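Local coordinates for sensor protein DivL (Caulobacter crescentus, PDB 4Q20) that acts as a histidine-kinase-type sensor protein required for cell division and growth, and phosphorylates the cell-cycle regulator CtrA, at residues Ala100-Gly105 / Leu223-Ala228; Ile114-Leu119 / Val140-Asp145; Gly134-Ala139 / Asn166-Thr171; Gly147-Asp152 / Ala181-Gly186; Leu156-Asp161 / Lys227-Leu232. One frame throughout, in Å; residues are numbered along the deposited sequence.

Contact 1: residues Ala100-Gly105 / Leu223-Ala228; sequences AQIDAG and LALVKA
Ile102 reaches from the last turns of helix 73-103 to helix 222-232, where it touches Leu225 through CD1 and Ala228 through both CG2 and CD1. Its terminal CD1 lies 3.7 Å from CD1 of Leu225, one branch end meeting another as the two side chains cross obliquely. Its branch methyl CG2 is 4.1 Å from CB of Ala228, and CD1 lies equally far from the same methyl. The isoleucine directs its CB at the partner helix; its CG1 sits beside the backbone N (chi1 -81°), and a nearly extended chi2 carries CD1 out between Leu225 and Ala228. Leu225, with CG anti to its own N, brings CD1 round to the same place. Asp95, Asp98 and Met99, earlier on helix 73-103, also meet Leu225, and Met107 touches Ile102 from the chain beyond it. The helix stops just past the contact in a Schellman motif, where Gly105 takes positive phi and donates its N to Ile102 O at 3.0 Å. Beside it, Asp103 forms a salt bridge with Arg210. Pairing the second long helix of the HisKA (phosphoacceptor) hairpin with a helix of the GHKL ATPase fold is consistent with hairpin-to-ATPase-domain packing in histidine kinases.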
# COMPACT_ATOMS: atom_id res chain seq x y z
N ALA A 100 6.27 11.88 6.67
CA ALA A 100 5.28 12.97 6.74
C ALA A 100 5.27 13.60 8.14
O ALA A 100 5.23 14.83 8.26
CB ALA A 100 3.89 12.46 6.37
N GLN A 101 5.37 12.75 9.19
CA GLN A 101 5.44 13.13 10.60
C GLN A 101 6.70 14.01 10.88
O GLN A 101 6.61 15.03 11.56
CB GLN A 101 5.47 11.85 11.45
CG GLN A 101 4.84 11.95 12.83
CD GLN A 101 5.26 10.80 13.72
OE1 GLN A 101 5.20 9.63 13.34
NE2 GLN A 101 5.70 11.11 14.94
N ILE A 102 7.85 13.61 10.30
CA ILE A 102 9.14 14.30 10.38
C ILE A 102 9.05 15.66 9.64
O ILE A 102 9.52 16.68 10.17
CB ILE A 102 10.29 13.38 9.85
CG1 ILE A 102 10.73 12.36 10.93
CG2 ILE A 102 11.50 14.19 9.38
CD1 ILE A 102 11.40 11.05 10.40
N ASP A 103 8.44 15.67 8.42
CA ASP A 103 8.28 16.87 7.58
C ASP A 103 7.36 17.92 8.25
O ASP A 103 7.59 19.13 8.11
CB ASP A 103 7.74 16.48 6.19
CG ASP A 103 8.73 15.77 5.27
OD1 ASP A 103 9.95 15.78 5.56
OD2 ASP A 103 8.29 15.19 4.25
N ALA A 104 6.36 17.46 9.01
CA ALA A 104 5.44 18.31 9.77
C ALA A 104 6.07 18.79 11.09
O ALA A 104 5.50 19.66 11.76
CB ALA A 104 4.16 17.55 10.05
N GLY A 105 7.23 18.23 11.45
CA GLY A 105 7.94 18.52 12.70
C GLY A 105 7.23 17.95 13.90
O GLY A 105 7.38 18.45 15.01
N LEU A 223 16.32 5.19 3.06
CA LEU A 223 17.60 5.85 3.36
C LEU A 223 17.43 7.31 3.75
O LEU A 223 18.23 7.82 4.52
CB LEU A 223 18.61 5.69 2.22
CG LEU A 223 19.13 4.24 1.98
CD1 LEU A 223 19.99 4.19 0.78
CD2 LEU A 223 19.89 3.70 3.17
N ALA A 224 16.37 7.97 3.27
CA ALA A 224 16.06 9.35 3.64
C ALA A 224 15.60 9.40 5.08
O ALA A 224 15.92 10.34 5.78
CB ALA A 224 14.99 9.94 2.72
N LEU A 225 14.93 8.33 5.52
CA LEU A 225 14.43 8.11 6.88
C LEU A 225 15.58 7.84 7.83
O LEU A 225 15.63 8.45 8.89
CB LEU A 225 13.42 6.94 6.89
CG LEU A 225 12.45 6.88 8.03
CD1 LEU A 225 11.54 8.13 8.06
CD2 LEU A 225 11.60 5.65 7.91
N VAL A 226 16.54 6.99 7.44
CA VAL A 226 17.78 6.73 8.18
C VAL A 226 18.48 8.07 8.49
O VAL A 226 18.79 8.35 9.64
CB VAL A 226 18.71 5.76 7.38
CG1 VAL A 226 20.15 5.79 7.88
CG2 VAL A 226 18.17 4.33 7.37
N LYS A 227 18.70 8.89 7.45
CA LYS A 227 19.34 10.20 7.56
C LYS A 227 18.58 11.11 8.51
O LYS A 227 19.20 11.68 9.40
CB LYS A 227 19.47 10.85 6.19
CG LYS A 227 20.22 12.18 6.25
CD LYS A 227 20.52 12.74 4.91
CE LYS A 227 20.79 14.22 5.01
NZ LYS A 227 21.37 14.72 3.74
N ALA A 228 17.24 11.21 8.35
CA ALA A 228 16.36 12.07 9.15
C ALA A 228 16.31 11.63 10.62
O ALA A 228 16.31 12.48 11.51
CB ALA A 228 14.95 12.10 8.56

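Contact 2: residues Ile114-Leu119 / Val140-Asp145; sequences IRVSDL and VECEED
Ser117 and Cys142 meet where the first turn of helix 116-133 faces the chain leaving strand 137-141, their CA atoms 6.1 Å apart. The contact is narrow, and two first torsions decide its shape. In Cys142 the sulfur stands anti to the backbone N (chi1 171°), continuing a CB that already points at the helix, and SG therefore advances onto the flank of the first turn. There it lies 3.7 Å from Ser117 OG and 4.0 Å from Ser117 CA, against both the hydroxyl and the backbone of the serine. Ser117 takes a different conformer: OG is anti to the carbonyl carbon and beside its own N (chi1 -49°), which places the hydroxyl beside Cys142 SG. From that position OG passes 3.9 Å from the carbonyl oxygen of Glu143, too far to bond it, and the approach is best read as packing of a polar group. Val116 adds a looser apolar touch, its CG1 being 4.4 Å from Cys142 SG; that methyl is on the branch anti to the backbone N. The CB of Glu143 points away from the helix. Arg115 occupies the N-cap position of helix 116-133, and its backbone strand pairs antiparallel with strand 148-151. Ala181 of strand 176-183 touches both Val116 and Cys142, and Leu120, one turn along the helix, touches Cys142. The contact thus sits where the chain leaving strand 137-141, an edge strand of the five-stranded sheet, passes the first turn of helix 116-133, next to the small two-stranded sheet.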
# COMPACT_ATOMS: atom_id res chain seq x y z
N ILE A 114 20.26 3.04 25.90
CA ILE A 114 20.24 1.96 24.90
C ILE A 114 21.55 1.18 24.94
O ILE A 114 22.61 1.76 24.72
CB ILE A 114 19.97 2.52 23.46
CG1 ILE A 114 18.82 3.56 23.39
CG2 ILE A 114 19.85 1.43 22.39
CD1 ILE A 114 17.43 3.09 23.81
N ARG A 115 21.48 -0.14 25.15
CA ARG A 115 22.68 -0.97 25.09
C ARG A 115 22.86 -1.31 23.62
O ARG A 115 21.98 -1.91 23.02
CB ARG A 115 22.56 -2.21 26.00
CG ARG A 115 23.88 -2.96 26.20
CD ARG A 115 23.87 -3.88 27.41
NE ARG A 115 24.08 -3.14 28.66
CZ ARG A 115 23.15 -2.96 29.59
NH1 ARG A 115 21.94 -3.47 29.44
NH2 ARG A 115 23.43 -2.27 30.69
N VAL A 116 23.97 -0.86 23.03
CA VAL A 116 24.26 -1.04 21.60
C VAL A 116 24.32 -2.55 21.20
O VAL A 116 23.83 -2.91 20.12
CB VAL A 116 25.56 -0.29 21.20
CG1 VAL A 116 25.87 -0.47 19.72
CG2 VAL A 116 25.47 1.19 21.53
N SER A 117 24.89 -3.40 22.07
CA SER A 117 25.02 -4.85 21.85
C SER A 117 23.66 -5.51 21.54
O SER A 117 23.55 -6.27 20.56
CB SER A 117 25.66 -5.52 23.07
OG SER A 117 26.83 -4.83 23.49
N ASP A 118 22.62 -5.19 22.34
CA ASP A 118 21.29 -5.76 22.16
C ASP A 118 20.62 -5.21 20.90
O ASP A 118 20.00 -5.98 20.17
CB ASP A 118 20.39 -5.58 23.41
CG ASP A 118 20.02 -4.18 23.89
OD1 ASP A 118 19.64 -3.33 23.05
OD2 ASP A 118 19.92 -4.00 25.14
N LEU A 119 20.79 -3.89 20.63
CA LEU A 119 20.25 -3.17 19.49
C LEU A 119 20.70 -3.83 18.16
O LEU A 119 19.88 -4.04 17.26
CB LEU A 119 20.72 -1.70 19.58
CG LEU A 119 20.11 -0.67 18.61
CD1 LEU A 119 18.76 -0.18 19.10
CD2 LEU A 119 21.03 0.51 18.45
N VAL A 140 27.33 -9.93 13.41
CA VAL A 140 27.38 -8.88 14.43
C VAL A 140 28.80 -8.84 15.02
O VAL A 140 29.27 -9.85 15.55
CB VAL A 140 26.30 -9.05 15.53
CG1 VAL A 140 26.52 -8.06 16.68
CG2 VAL A 140 24.90 -8.90 14.96
N GLU A 141 29.46 -7.68 14.94
CA GLU A 141 30.81 -7.49 15.47
C GLU A 141 30.81 -6.26 16.39
O GLU A 141 31.23 -5.17 15.98
CB GLU A 141 31.84 -7.39 14.33
CG GLU A 141 32.25 -8.74 13.76
CD GLU A 141 32.76 -8.75 12.33
OE1 GLU A 141 33.48 -7.81 11.94
OE2 GLU A 141 32.47 -9.74 11.61
N CYS A 142 30.31 -6.43 17.61
CA CYS A 142 30.23 -5.39 18.63
C CYS A 142 30.89 -5.87 19.92
O CYS A 142 30.58 -6.97 20.41
CB CYS A 142 28.78 -4.99 18.87
SG CYS A 142 28.53 -3.90 20.29
N GLU A 143 31.79 -5.04 20.48
CA GLU A 143 32.49 -5.37 21.73
C GLU A 143 31.63 -5.01 22.95
O GLU A 143 30.64 -4.28 22.83
CB GLU A 143 33.86 -4.67 21.79
CG GLU A 143 34.89 -5.18 20.80
CD GLU A 143 35.42 -6.60 20.98
OE1 GLU A 143 35.27 -7.17 22.08
OE2 GLU A 143 36.01 -7.12 20.00
N GLU A 144 32.03 -5.53 24.13
CA GLU A 144 31.35 -5.28 25.41
C GLU A 144 31.63 -3.84 25.90
O GLU A 144 30.83 -3.29 26.68
CB GLU A 144 31.77 -6.32 26.47
CG GLU A 144 33.26 -6.36 26.81
CD GLU A 144 34.10 -7.43 26.12
OE1 GLU A 144 33.89 -7.69 24.92
OE2 GLU A 144 35.02 -7.97 26.79
N ASP A 145 32.74 -3.24 25.42
CA ASP A 145 33.24 -1.90 25.76
C ASP A 145 32.47 -0.76 25.05
O ASP A 145 32.68 0.41 25.40
CB ASP A 145 34.76 -1.80 25.46
CG ASP A 145 35.17 -2.18 24.05
OD1 ASP A 145 34.78 -1.46 23.09
OD2 ASP A 145 35.93 -3.16 23.90

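Contact 3: residues Gly134-Ala139 / Asn166-Thr171; sequences GGVTLA and NALRQT
Val136 points its CB at the end of helix 153-170 and fits between Leu168 and Thr171, meeting each with a different share of its branches. CG1, anti to the backbone N (chi1 179°), reaches both partners: it is 3.8 Å from Leu168 CD2 and 3.8 Å from Thr171 CG2. CG2, on the other branch, touches the threonine alone, 3.9 Å from the same methyl. Leu168 starts out to one side of the contact, and it is the CD2 branch that returns to the valine, passing over CG1 and CB at a slant. Such a meeting of the residue leading into an edge strand with the end of a helix belongs to the alpha/beta sandwich of GHKL ATPases, in which helices pack on one face of a mixed sheet. Val177, on the neighbouring strand 176-183, touches both Val136 and Thr171. The threonine is turned by its own hydroxyl: OG1 bonds the carbonyl of Ala167 at 2.8 Å, approaching from above the carbonyl plane, which leaves CG2 for Val136. Ala167 O also accepts from the backbone N of Gln170 and of Thr171. Ahead of the valine, Gly135 ends helix 116-133 in a Schellman motif, with Val136 N bonded to Ala131 O.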
# COMPACT_ATOMS: atom_id res chain seq x y z
N GLY A 134 17.70 -15.10 0.90
CA GLY A 134 18.62 -14.56 -0.10
C GLY A 134 20.01 -15.20 -0.07
O GLY A 134 20.90 -14.73 -0.78
N GLY A 135 20.18 -16.25 0.74
CA GLY A 135 21.43 -16.99 0.90
C GLY A 135 22.60 -16.15 1.38
O GLY A 135 23.74 -16.38 0.97
N VAL A 136 22.32 -15.19 2.27
CA VAL A 136 23.29 -14.23 2.83
C VAL A 136 23.50 -14.53 4.33
O VAL A 136 22.60 -15.04 5.01
CB VAL A 136 22.83 -12.75 2.57
CG1 VAL A 136 23.80 -11.74 3.17
CG2 VAL A 136 22.64 -12.47 1.08
N THR A 137 24.71 -14.24 4.83
CA THR A 137 25.14 -14.40 6.22
C THR A 137 25.09 -13.05 6.92
O THR A 137 25.76 -12.12 6.49
CB THR A 137 26.58 -15.01 6.29
OG1 THR A 137 26.65 -16.19 5.48
CG2 THR A 137 27.02 -15.34 7.72
N LEU A 138 24.30 -12.96 8.01
CA LEU A 138 24.21 -11.77 8.85
C LEU A 138 25.15 -11.90 10.03
O LEU A 138 24.97 -12.80 10.85
CB LEU A 138 22.79 -11.54 9.36
CG LEU A 138 21.85 -10.69 8.53
CD1 LEU A 138 20.45 -10.77 9.10
CD2 LEU A 138 22.29 -9.24 8.48
N ALA A 139 26.12 -11.01 10.13
CA ALA A 139 27.09 -11.02 11.22
C ALA A 139 26.97 -9.78 12.11
O ALA A 139 26.57 -8.72 11.62
CB ALA A 139 28.50 -11.12 10.66
N ASN A 166 18.32 -2.85 3.11
CA ASN A 166 18.99 -2.21 1.97
C ASN A 166 20.22 -3.04 1.58
O ASN A 166 20.42 -3.31 0.39
CB ASN A 166 19.38 -0.75 2.31
CG ASN A 166 20.31 -0.11 1.32
OD1 ASN A 166 19.91 0.28 0.22
ND2 ASN A 166 21.60 -0.00 1.69
N ALA A 167 21.01 -3.46 2.60
CA ALA A 167 22.21 -4.29 2.43
C ALA A 167 21.85 -5.67 1.84
O ALA A 167 22.51 -6.09 0.89
CB ALA A 167 22.91 -4.47 3.77
N LEU A 168 20.79 -6.33 2.35
CA LEU A 168 20.37 -7.65 1.86
C LEU A 168 19.93 -7.63 0.39
O LEU A 168 20.15 -8.61 -0.33
CB LEU A 168 19.23 -8.22 2.73
CG LEU A 168 19.58 -8.69 4.13
CD1 LEU A 168 18.31 -9.13 4.86
CD2 LEU A 168 20.64 -9.80 4.11
N ARG A 169 19.34 -6.51 -0.05
CA ARG A 169 18.86 -6.31 -1.42
C ARG A 169 20.01 -6.17 -2.42
O ARG A 169 19.83 -6.51 -3.59
CB ARG A 169 17.94 -5.07 -1.48
CG ARG A 169 16.50 -5.37 -1.07
CD ARG A 169 15.57 -4.19 -1.30
NE ARG A 169 15.86 -3.08 -0.39
CZ ARG A 169 15.17 -2.81 0.72
NH1 ARG A 169 14.13 -3.56 1.06
NH2 ARG A 169 15.52 -1.79 1.49
N GLN A 170 21.16 -5.67 -1.96
CA GLN A 170 22.37 -5.42 -2.75
C GLN A 170 23.33 -6.62 -2.77
O GLN A 170 24.10 -6.77 -3.73
CB GLN A 170 23.13 -4.20 -2.18
CG GLN A 170 22.47 -2.84 -2.40
CD GLN A 170 23.53 -1.75 -2.50
OE1 GLN A 170 24.15 -1.34 -1.50
NE2 GLN A 170 23.80 -1.30 -3.72
N THR A 171 23.34 -7.45 -1.69
CA THR A 171 24.23 -8.60 -1.50
C THR A 171 23.75 -9.85 -2.29
O THR A 171 22.58 -10.25 -2.15
CB THR A 171 24.42 -8.90 -0.01
OG1 THR A 171 24.76 -7.69 0.67
CG2 THR A 171 25.50 -9.92 0.26

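Contact 4: residues Gly147-Asp152 / Ala181-Gly186; sequences GLIRGD and ARRALG
Leu148, through its carbonyl, and Ile149, through CG2, meet Arg183 from a strand that belongs to a different sheet: 148-151 pairs with 112-115, whereas 176-183 lies in the five-stranded sheet, and no hydrogen bond joins the two backbones. Gly147, with positive phi (65°), turns the chain just ahead of strand 148-151, and the arginine, at the end of strand 176-183, meets the beginning of strand 148-151. The crossing is left to one long side chain. Arg183 sends CG anti to its backbone N (chi1 -175°), runs on extended through CD, and then bends at chi3 (-73°), which carries the guanidinium across to the 147-152 segment. There NH2 comes 3.0 Å from Leu148 O, with the oxygen at the edge of the guanidinium and near its plane. The angle is poor, however, and the approach does not count as a hydrogen bond. NH2 also lies 3.8 Å from Ile149 CG2, a methyl reached obliquely while the two side chains run past each other in opposite directions. The firm grips on the arginine come from beyond both segments: NE donates to Val146 O, just ahead of strand 148-151, and NH1 makes a salt bridge with Glu255. Val188 of strand 187-194 touches both Ile149 and Arg183. Strand 148-151 is bonded to 112-115 through Ile149 and Ile114, and it leads through the N-cap Asp152 into helix 153-170. The arginine thus spans, at the protein surface, the distance between the end of strand 176-183 and the small two-stranded sheet.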
# COMPACT_ATOMS: atom_id res chain seq x y z
N GLY A 147 29.17 -0.45 25.18
CA GLY A 147 28.23 -0.16 26.26
C GLY A 147 26.88 0.40 25.88
O GLY A 147 26.20 -0.15 25.00
N LEU A 148 26.49 1.50 26.57
CA LEU A 148 25.19 2.17 26.44
C LEU A 148 25.28 3.59 25.85
O LEU A 148 26.10 4.41 26.28
CB LEU A 148 24.49 2.26 27.82
CG LEU A 148 24.10 0.95 28.51
CD1 LEU A 148 24.62 0.92 29.91
CD2 LEU A 148 22.60 0.75 28.51
N ILE A 149 24.35 3.89 24.93
CA ILE A 149 24.16 5.20 24.29
C ILE A 149 22.80 5.77 24.72
O ILE A 149 21.99 5.03 25.27
CB ILE A 149 24.32 5.16 22.74
CG1 ILE A 149 23.29 4.24 22.07
CG2 ILE A 149 25.74 4.79 22.35
CD1 ILE A 149 22.90 4.65 20.65
N ARG A 150 22.56 7.08 24.51
CA ARG A 150 21.28 7.69 24.88
C ARG A 150 20.56 8.20 23.64
O ARG A 150 21.05 9.11 22.97
CB ARG A 150 21.43 8.77 25.95
CG ARG A 150 20.99 8.24 27.32
CD ARG A 150 20.83 9.32 28.38
NE ARG A 150 19.77 10.27 28.03
CZ ARG A 150 19.34 11.24 28.83
NH1 ARG A 150 19.86 11.39 30.05
NH2 ARG A 150 18.39 12.07 28.42
N GLY A 151 19.43 7.57 23.34
CA GLY A 151 18.60 7.84 22.18
C GLY A 151 17.25 7.18 22.26
O GLY A 151 16.82 6.72 23.33
N ASP A 152 16.55 7.15 21.12
CA ASP A 152 15.23 6.55 20.98
C ASP A 152 15.41 5.14 20.44
O ASP A 152 15.89 4.98 19.33
CB ASP A 152 14.34 7.43 20.07
CG ASP A 152 12.87 7.08 20.01
OD1 ASP A 152 12.55 5.96 19.59
OD2 ASP A 152 12.04 7.97 20.26
N ALA A 181 29.55 -1.89 15.69
CA ALA A 181 29.50 -0.68 16.49
C ALA A 181 30.86 -0.39 17.07
O ALA A 181 31.63 -1.32 17.34
CB ALA A 181 28.48 -0.82 17.58
N ARG A 182 31.18 0.89 17.27
CA ARG A 182 32.47 1.30 17.82
C ARG A 182 32.35 2.63 18.54
O ARG A 182 31.77 3.57 18.01
CB ARG A 182 33.52 1.39 16.67
CG ARG A 182 34.91 1.92 17.05
CD ARG A 182 35.94 1.64 15.96
NE ARG A 182 35.65 2.34 14.71
CZ ARG A 182 36.42 2.30 13.63
NH1 ARG A 182 37.55 1.60 13.63
NH2 ARG A 182 36.08 2.96 12.53
N ARG A 183 32.91 2.71 19.76
CA ARG A 183 32.99 3.92 20.56
C ARG A 183 34.39 4.49 20.39
O ARG A 183 35.34 3.95 20.95
CB ARG A 183 32.67 3.63 22.05
CG ARG A 183 32.63 4.90 22.90
CD ARG A 183 32.27 4.65 24.35
NE ARG A 183 30.85 4.33 24.53
CZ ARG A 183 29.87 5.22 24.62
NH1 ARG A 183 30.13 6.52 24.53
NH2 ARG A 183 28.61 4.83 24.77
N ALA A 184 34.53 5.55 19.59
CA ALA A 184 35.82 6.19 19.33
C ALA A 184 35.63 7.63 18.90
O ALA A 184 34.67 7.93 18.20
CB ALA A 184 36.60 5.42 18.26
N LEU A 185 36.56 8.50 19.30
CA LEU A 185 36.67 9.93 18.97
C LEU A 185 35.44 10.73 19.40
O LEU A 185 34.93 11.54 18.62
CB LEU A 185 36.95 10.17 17.46
CG LEU A 185 38.05 9.34 16.79
CD1 LEU A 185 37.82 9.22 15.30
CD2 LEU A 185 39.41 9.88 17.14
N GLY A 186 34.99 10.51 20.63
CA GLY A 186 33.85 11.19 21.24
C GLY A 186 32.51 10.94 20.58
O GLY A 186 31.65 11.83 20.58

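Contact 5: residues Leu156-Asp161 / Lys227-Leu232; sequences LAQTLD and KALVEL
Leu229 projects from helix 222-232 onto helix 153-170, and each of its carbons can be followed to a neighbour. CB, aimed at the other helix, stands 3.5 Å from Thr159 OG1. CG, beside the backbone N with chi1 at -71°, is 4.1 Å from Thr159 OG1. CD1 swings back to the threonine at 3.4 Å from OG1, its nearest approach, and lies 4.2 Å from Gln158 OE1, where the glutamine crosses at about a right angle. CD2 leaves these two residues and touches Ile102 on helix 73-103. Leucine and threonine run alongside each other with opposite senses, the hydroxyl lying against CB and CD1. The methyl of Thr159 takes the second partner: CG2, anti to the backbone N, is 3.8 Å from Val230 CG2. The helix segments run closer to antiparallel than to perpendicular, at 144° between their N-to-C directions, with axes 9.7 Å apart at closest approach. Cys251 of strand 247-254 touches both Thr159 and Val230 from the sheet side. Thr159 OG1 bonds Arg155 O in its own helix, while Gln158 bonds Arg155 through OE1 and Asp98 of helix 73-103 through NE2. With its hydroxyl already bonded to Arg155 O, the threonine can be buried with OG1 against leucine carbons, and the helices meet by van der Waals packing, with no hydrogen bond crossing between them.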
# COMPACT_ATOMS: atom_id res chain seq x y z
N LEU A 156 16.04 4.06 16.55
CA LEU A 156 17.35 3.49 16.23
C LEU A 156 17.21 2.04 15.70
O LEU A 156 17.95 1.67 14.79
CB LEU A 156 18.32 3.56 17.43
CG LEU A 156 18.84 4.96 17.78
CD1 LEU A 156 19.52 4.97 19.13
CD2 LEU A 156 19.79 5.51 16.69
N ALA A 157 16.21 1.27 16.18
CA ALA A 157 15.91 -0.09 15.69
C ALA A 157 15.42 -0.05 14.25
O ALA A 157 15.81 -0.87 13.41
CB ALA A 157 14.87 -0.76 16.57
N GLN A 158 14.59 0.94 13.95
CA GLN A 158 14.03 1.20 12.63
C GLN A 158 15.16 1.63 11.67
O GLN A 158 15.17 1.19 10.51
CB GLN A 158 12.94 2.26 12.77
CG GLN A 158 12.22 2.63 11.48
CD GLN A 158 11.04 3.55 11.72
OE1 GLN A 158 10.86 4.16 12.79
NE2 GLN A 158 10.21 3.66 10.70
N THR A 159 16.12 2.44 12.15
CA THR A 159 17.27 2.88 11.36
C THR A 159 18.09 1.65 10.91
O THR A 159 18.36 1.49 9.71
CB THR A 159 18.12 3.90 12.17
OG1 THR A 159 17.38 5.11 12.35
CG2 THR A 159 19.43 4.23 11.49
N LEU A 160 18.45 0.77 11.86
CA LEU A 160 19.20 -0.45 11.57
C LEU A 160 18.45 -1.38 10.64
O LEU A 160 19.05 -1.92 9.70
CB LEU A 160 19.58 -1.17 12.85
CG LEU A 160 20.51 -0.40 13.80
CD1 LEU A 160 20.70 -1.17 15.06
CD2 LEU A 160 21.87 -0.06 13.13
N ASP A 161 17.13 -1.51 10.83
CA ASP A 161 16.31 -2.34 9.97
C ASP A 161 16.39 -1.90 8.51
O ASP A 161 16.58 -2.75 7.63
CB ASP A 161 14.85 -2.34 10.45
CG ASP A 161 14.55 -3.33 11.56
OD1 ASP A 161 15.44 -4.17 11.87
OD2 ASP A 161 13.40 -3.30 12.09
N LYS A 227 18.70 8.89 7.45
CA LYS A 227 19.34 10.20 7.56
C LYS A 227 18.58 11.11 8.51
O LYS A 227 19.20 11.68 9.40
CB LYS A 227 19.47 10.85 6.19
CG LYS A 227 20.22 12.18 6.25
CD LYS A 227 20.52 12.74 4.91
CE LYS A 227 20.79 14.22 5.01
NZ LYS A 227 21.37 14.72 3.74
N ALA A 228 17.24 11.21 8.35
CA ALA A 228 16.36 12.07 9.15
C ALA A 228 16.31 11.63 10.62
O ALA A 228 16.31 12.48 11.51
CB ALA A 228 14.95 12.10 8.56
N LEU A 229 16.28 10.33 10.88
CA LEU A 229 16.24 9.78 12.25
C LEU A 229 17.56 9.98 12.98
O LEU A 229 17.55 10.38 14.14
CB LEU A 229 15.88 8.29 12.24
CG LEU A 229 14.45 7.93 11.88
CD1 LEU A 229 14.27 6.40 11.84
CD2 LEU A 229 13.44 8.61 12.78
N VAL A 230 18.70 9.73 12.29
CA VAL A 230 20.03 9.90 12.87
C VAL A 230 20.30 11.40 13.08
O VAL A 230 20.90 11.77 14.09
CB VAL A 230 21.11 9.21 12.00
CG1 VAL A 230 22.51 9.57 12.44
CG2 VAL A 230 20.92 7.69 12.02
N GLU A 231 19.83 12.26 12.17
CA GLU A 231 20.02 13.70 12.29
C GLU A 231 19.18 14.29 13.42
O GLU A 231 19.56 15.31 13.98
CB GLU A 231 19.76 14.42 10.98
CG GLU A 231 20.87 14.16 10.00
CD GLU A 231 20.94 15.03 8.77
OE1 GLU A 231 19.98 15.78 8.51
OE2 GLU A 231 21.99 14.97 8.08
N LEU A 232 18.06 13.62 13.77
CA LEU A 232 17.17 14.00 14.87
C LEU A 232 17.85 13.69 16.21
O LEU A 232 17.52 14.32 17.22
CB LEU A 232 15.87 13.20 14.74
CG LEU A 232 14.50 13.90 14.91
CD1 LEU A 232 14.43 15.24 14.17
CD2 LEU A 232 13.38 12.98 14.42

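Contacts 1 and 5 share helix 222-232, with centres 9 Å apart; together they set the long hairpin helix 73-103 and helix 153-170 against that one helix. Contacts 2 and 4 form a second cluster, also 9 Å between centres, where strands 112-115 and 148-151 pair beside the five-stranded sheet. Contact 3 lies about 19 Å from contact 5, centre to centre, at the far end of helix 153-170, and shares strand 137-141 with contact 2. Along the chain, contacts 2, 3 and 4 fall between the two segments of contact 1. The hairpin helix thus meets, through contact 1, a GHKL domain whose internal packing the other four contacts sample.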